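Local structure of major pollen allergen Jun a 1 (Juniperus ashei, 1PXZ) at residues E273-C285 against A302-K314. The protein cleaves pectate by elimination, with low activity, and is the major allergen of mountain cedar pollen. Numbering follows the deposited sequence.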
loop_
_atom_site.group_PDB
_atom_site.type_symbol
_atom_site.label_atom_id
_atom_site.label_comp_id
_atom_site.label_asym_id
_atom_site.label_seq_id
_atom_site.Cartn_x
_atom_site.Cartn_y
_atom_site.Cartn_z
ATOM N N GLU A 273 -11.936 1.819 -25.150
ATOM C CA GLU A 273 -12.182 0.547 -25.829
ATOM C C GLU A 273 -13.347 -0.230 -25.213
ATOM O O GLU A 273 -13.443 -0.334 -23.993
ATOM C CB GLU A 273 -10.946 -0.359 -25.797
ATOM C CG GLU A 273 -9.683 0.156 -26.457
ATOM C CD GLU A 273 -9.004 1.371 -25.866
ATOM O OE1 GLU A 273 -9.230 1.774 -24.704
ATOM O OE2 GLU A 273 -8.188 2.016 -26.577
ATOM N N SER A 274 -14.193 -0.786 -26.074
ATOM C CA SER A 274 -15.296 -1.645 -25.671
ATOM C C SER A 274 -14.906 -2.769 -24.726
ATOM O O SER A 274 -15.571 -3.064 -23.721
ATOM C CB SER A 274 -15.908 -2.294 -26.944
ATOM O OG SER A 274 -17.012 -3.112 -26.583
ATOM N N TYR A 275 -13.796 -3.437 -25.060
ATOM C CA TYR A 275 -13.407 -4.622 -24.293
ATOM C C TYR A 275 -12.654 -4.231 -23.027
ATOM O O TYR A 275 -12.106 -5.097 -22.340
ATOM C CB TYR A 275 -12.578 -5.576 -25.162
ATOM C CG TYR A 275 -11.304 -4.942 -25.696
ATOM C CD1 TYR A 275 -11.336 -4.216 -26.884
ATOM C CD2 TYR A 275 -10.091 -5.068 -25.020
ATOM C CE1 TYR A 275 -10.186 -3.630 -27.382
ATOM C CE2 TYR A 275 -8.942 -4.480 -25.524
ATOM C CZ TYR A 275 -8.998 -3.767 -26.699
ATOM O OH TYR A 275 -7.853 -3.183 -27.207
ATOM N N LYS A 276 -12.613 -2.951 -22.679
ATOM C CA LYS A 276 -11.956 -2.566 -21.427
ATOM C C LYS A 276 -12.917 -1.854 -20.493
ATOM O O LYS A 276 -12.486 -1.294 -19.483
ATOM C CB LYS A 276 -10.772 -1.627 -21.694
ATOM C CG LYS A 276 -9.653 -2.222 -22.541
ATOM C CD LYS A 276 -8.477 -1.257 -22.653
ATOM C CE LYS A 276 -7.398 -1.839 -23.554
ATOM N NZ LYS A 276 -6.108 -1.101 -23.449
ATOM N N LYS A 277 -14.217 -1.824 -20.798
ATOM C CA LYS A 277 -15.165 -1.060 -20.004
ATOM C C LYS A 277 -15.415 -1.683 -18.635
ATOM O O LYS A 277 -15.790 -0.980 -17.696
ATOM C CB LYS A 277 -16.531 -0.986 -20.734
ATOM C CG LYS A 277 -16.442 -0.220 -22.059
ATOM C CD LYS A 277 -16.110 1.251 -21.864
ATOM C CE LYS A 277 -16.228 2.058 -23.162
ATOM N NZ LYS A 277 -15.758 3.468 -22.953
ATOM N N GLU A 278 -15.211 -2.988 -18.516
ATOM C CA GLU A 278 -15.530 -3.676 -17.270
ATOM C C GLU A 278 -14.469 -3.400 -16.195
ATOM O O GLU A 278 -13.275 -3.577 -16.422
ATOM C CB GLU A 278 -15.663 -5.200 -17.443
ATOM C CG GLU A 278 -16.307 -5.767 -16.173
ATOM C CD GLU A 278 -16.481 -7.264 -16.198
ATOM O OE1 GLU A 278 -16.470 -7.826 -17.314
ATOM O OE2 GLU A 278 -16.628 -7.871 -15.104
ATOM N N VAL A 279 -14.932 -2.955 -15.035
ATOM C CA VAL A 279 -14.009 -2.607 -13.948
ATOM C C VAL A 279 -13.378 -3.878 -13.391
ATOM O O VAL A 279 -12.180 -3.905 -13.095
ATOM C CB VAL A 279 -14.777 -1.892 -12.832
ATOM C CG1 VAL A 279 -13.980 -1.873 -11.522
ATOM C CG2 VAL A 279 -15.189 -0.480 -13.253
ATOM N N THR A 280 -14.199 -4.911 -13.237
ATOM C CA THR A 280 -13.903 -6.194 -12.632
ATOM C C THR A 280 -13.361 -7.245 -13.590
ATOM O O THR A 280 -13.665 -7.311 -14.783
ATOM C CB THR A 280 -15.189 -6.835 -12.031
ATOM O OG1 THR A 280 -16.295 -6.570 -12.919
ATOM C CG2 THR A 280 -15.537 -6.214 -10.691
ATOM N N LYS A 281 -12.534 -8.126 -13.027
ATOM C CA LYS A 281 -12.043 -9.277 -13.745
ATOM C C LYS A 281 -11.847 -10.472 -12.808
ATOM O O LYS A 281 -11.039 -10.407 -11.889
ATOM C CB LYS A 281 -10.714 -9.003 -14.472
ATOM C CG LYS A 281 -10.415 -10.144 -15.457
ATOM C CD LYS A 281 -9.332 -9.723 -16.447
ATOM C CE LYS A 281 -8.805 -10.949 -17.189
ATOM N NZ LYS A 281 -7.372 -11.220 -16.870
ATOM N N ARG A 282 -12.594 -11.548 -13.057
ATOM C CA ARG A 282 -12.427 -12.791 -12.325
ATOM C C ARG A 282 -11.460 -13.707 -13.054
ATOM O O ARG A 282 -11.572 -13.961 -14.251
ATOM C CB ARG A 282 -13.745 -13.554 -12.160
ATOM C CG ARG A 282 -14.606 -13.037 -11.020
ATOM C CD ARG A 282 -15.834 -12.358 -11.618
ATOM N NE ARG A 282 -16.828 -12.075 -10.573
ATOM C CZ ARG A 282 -17.441 -10.891 -10.563
ATOM N NH1 ARG A 282 -17.137 -9.997 -11.508
ATOM N NH2 ARG A 282 -18.326 -10.664 -9.615
ATOM N N ILE A 283 -10.500 -14.217 -12.303
ATOM C CA ILE A 283 -9.473 -15.060 -12.912
ATOM C C ILE A 283 -9.548 -16.464 -12.351
ATOM O O ILE A 283 -9.605 -16.632 -11.132
ATOM C CB ILE A 283 -8.116 -14.383 -12.641
ATOM C CG1 ILE A 283 -7.996 -13.027 -13.343
ATOM C CG2 ILE A 283 -6.954 -15.278 -13.009
ATOM C CD1 ILE A 283 -7.170 -11.991 -12.619
ATOM N N GLY A 284 -9.564 -17.487 -13.199
ATOM C CA GLY A 284 -9.465 -18.868 -12.761
ATOM C C GLY A 284 -10.781 -19.469 -12.324
ATOM O O GLY A 284 -10.851 -20.413 -11.530
ATOM N N CYS A 285 -11.883 -18.936 -12.844
ATOM C CA CYS A 285 -13.191 -19.497 -12.512
ATOM C C CYS A 285 -13.300 -20.982 -12.818
ATOM O O CYS A 285 -12.787 -21.472 -13.830
ATOM C CB CYS A 285 -14.244 -18.695 -13.291
ATOM S SG CYS A 285 -14.468 -17.039 -12.577
ATOM N N ALA A 302 -19.311 5.303 -8.484
ATOM C CA ALA A 302 -19.685 6.161 -9.611
ATOM C C ALA A 302 -19.002 5.647 -10.877
ATOM O O ALA A 302 -17.866 5.167 -10.753
ATOM C CB ALA A 302 -19.343 7.605 -9.327
ATOM N N PHE A 303 -19.657 5.736 -12.034
ATOM C CA PHE A 303 -19.135 5.125 -13.256
ATOM C C PHE A 303 -19.128 6.151 -14.378
ATOM O O PHE A 303 -20.139 6.769 -14.665
ATOM C CB PHE A 303 -19.955 3.901 -13.713
ATOM C CG PHE A 303 -19.951 2.823 -12.636
ATOM C CD1 PHE A 303 -18.924 1.912 -12.574
ATOM C CD2 PHE A 303 -20.960 2.738 -11.692
ATOM C CE1 PHE A 303 -18.892 0.947 -11.582
ATOM C CE2 PHE A 303 -20.947 1.784 -10.692
ATOM C CZ PHE A 303 -19.905 0.884 -10.641
ATOM N N ILE A 304 -17.972 6.325 -14.998
ATOM C CA ILE A 304 -17.844 7.353 -16.028
ATOM C C ILE A 304 -17.375 6.695 -17.318
ATOM O O ILE A 304 -16.639 5.699 -17.305
ATOM C CB ILE A 304 -16.871 8.430 -15.530
ATOM C CG1 ILE A 304 -17.347 9.116 -14.242
ATOM C CG2 ILE A 304 -16.578 9.454 -16.612
ATOM C CD1 ILE A 304 -16.279 9.934 -13.547
ATOM N N ASN A 305 -17.813 7.242 -18.450
ATOM C CA ASN A 305 -17.364 6.782 -19.755
ATOM C C ASN A 305 -17.678 5.320 -19.981
ATOM O O ASN A 305 -16.905 4.629 -20.649
ATOM C CB ASN A 305 -15.848 7.013 -19.963
ATOM C CG ASN A 305 -15.500 7.065 -21.446
ATOM O OD1 ASN A 305 -16.232 7.685 -22.231
ATOM N ND2 ASN A 305 -14.414 6.455 -21.912
ATOM N N GLY A 306 -18.813 4.833 -19.464
ATOM C CA GLY A 306 -19.228 3.484 -19.845
ATOM C C GLY A 306 -18.708 2.388 -18.933
ATOM O O GLY A 306 -18.933 1.199 -19.159
ATOM N N ALA A 307 -17.989 2.755 -17.883
ATOM C CA ALA A 307 -17.497 1.780 -16.913
ATOM C C ALA A 307 -18.639 1.019 -16.246
ATOM O O ALA A 307 -19.672 1.634 -15.978
ATOM C CB ALA A 307 -16.707 2.507 -15.822
ATOM N N TYR A 308 -18.431 -0.253 -15.936
ATOM C CA TYR A 308 -19.388 -0.971 -15.105
ATOM C C TYR A 308 -18.697 -2.046 -14.278
ATOM O O TYR A 308 -17.625 -2.554 -14.637
ATOM C CB TYR A 308 -20.497 -1.610 -15.974
ATOM C CG TYR A 308 -19.965 -2.551 -17.032
ATOM C CD1 TYR A 308 -19.619 -2.066 -18.300
ATOM C CD2 TYR A 308 -19.807 -3.894 -16.773
ATOM C CE1 TYR A 308 -19.134 -2.966 -19.226
ATOM C CE2 TYR A 308 -19.328 -4.797 -17.707
ATOM C CZ TYR A 308 -18.990 -4.303 -18.943
ATOM O OH TYR A 308 -18.497 -5.178 -19.886
ATOM N N PHE A 309 -19.349 -2.381 -13.167
ATOM C CA PHE A 309 -18.847 -3.380 -12.221
ATOM C C PHE A 309 -19.773 -4.582 -12.246
ATOM O O PHE A 309 -20.977 -4.413 -12.056
ATOM C CB PHE A 309 -18.800 -2.743 -10.836
ATOM C CG PHE A 309 -18.170 -3.507 -9.694
ATOM C CD1 PHE A 309 -18.719 -4.644 -9.137
ATOM C CD2 PHE A 309 -16.975 -3.018 -9.168
ATOM C CE1 PHE A 309 -18.121 -5.319 -8.090
ATOM C CE2 PHE A 309 -16.366 -3.680 -8.119
ATOM C CZ PHE A 309 -16.929 -4.815 -7.566
ATOM N N VAL A 310 -19.243 -5.776 -12.442
ATOM C CA VAL A 310 -20.097 -6.971 -12.409
ATOM C C VAL A 310 -20.038 -7.545 -10.997
ATOM O O VAL A 310 -19.033 -8.103 -10.551
ATOM C CB VAL A 310 -19.645 -7.972 -13.468
ATOM C CG1 VAL A 310 -20.445 -9.261 -13.367
ATOM C CG2 VAL A 310 -19.811 -7.369 -14.863
ATOM N N SER A 311 -21.147 -7.356 -10.296
ATOM C CA SER A 311 -21.311 -7.807 -8.918
ATOM C C SER A 311 -21.620 -9.287 -8.802
ATOM O O SER A 311 -22.136 -9.900 -9.752
ATOM C CB SER A 311 -22.498 -7.031 -8.295
ATOM O OG SER A 311 -21.951 -5.842 -7.743
ATOM N N SER A 312 -21.330 -9.871 -7.647
ATOM C CA SER A 312 -21.766 -11.246 -7.362
ATOM C C SER A 312 -21.987 -11.360 -5.851
ATOM O O SER A 312 -21.330 -10.672 -5.058
ATOM C CB SER A 312 -20.808 -12.306 -7.888
ATOM O OG SER A 312 -19.466 -12.102 -7.460
ATOM N N GLY A 313 -22.939 -12.189 -5.438
ATOM C CA GLY A 313 -23.303 -12.312 -4.022
ATOM C C GLY A 313 -24.460 -11.376 -3.724
ATOM O O GLY A 313 -24.782 -10.525 -4.563
ATOM N N LYS A 314 -25.114 -11.479 -2.570
ATOM C CA LYS A 314 -26.282 -10.633 -2.328
ATOM C C LYS A 314 -25.900 -9.286 -1.718
ATOM O O LYS A 314 -24.827 -9.076 -1.148
ATOM C CB LYS A 314 -27.284 -11.346 -1.412
ATOM C CG LYS A 314 -26.800 -11.539 0.016
ATOM C CD LYS A 314 -26.180 -12.909 0.234
ATOM C CE LYS A 314 -24.677 -12.911 0.024
ATOM N NZ LYS A 314 -24.287 -13.656 -1.208
HETATM O O HOH W 1 -17.817 -13.866 -8.894
#
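A mixed contact of hydrogen bonds and ring packing joins R282, T280 and K277 to the chain of V310, Y308 and N305 at one end of the parallel beta-helix. Strand 280-282 is one of the two outermost strands of its parallel sheet, and loop 305-312 runs beside residues 277-282. The backbones pair through a single bridge, E278 with Y308. V279 N gives a straight bond to Y308 O (2.8 Å), and Y308 N a longer one to K277 O (3.3 Å). The buried V279 side chain packs on F303, A307 and F309. R282 turns the end of its guanidinium to the loop, and NH1 and NH2 both bond V310 O. NH2 also reaches S312 OG (2.8 Å), whose hydroxyl binds W294 O as well. A water links R282 NE to S312 OG, and all three partners lie in the guanidinium plane. T280 OG1 accepts from V310 N at 3.1 Å and donates to the anti lone pair of E278 OE2 (2.6 Å). Its chi1 of 39° leaves CG2 over the F309 ring face, 3.5 Å from the centre, in a CH-pi contact. E278 CA makes another over one face of the Y308 ring, offset toward its rim. K277 bends at chi2 (-66°), and NZ bonds N305 O and P271 O. The backbone oxygens of N305 and V310 are thus held by cationic side chains, and the carboxylate of E278 probably polarises the T280 hydroxyl, fixing its rotation for V310 N.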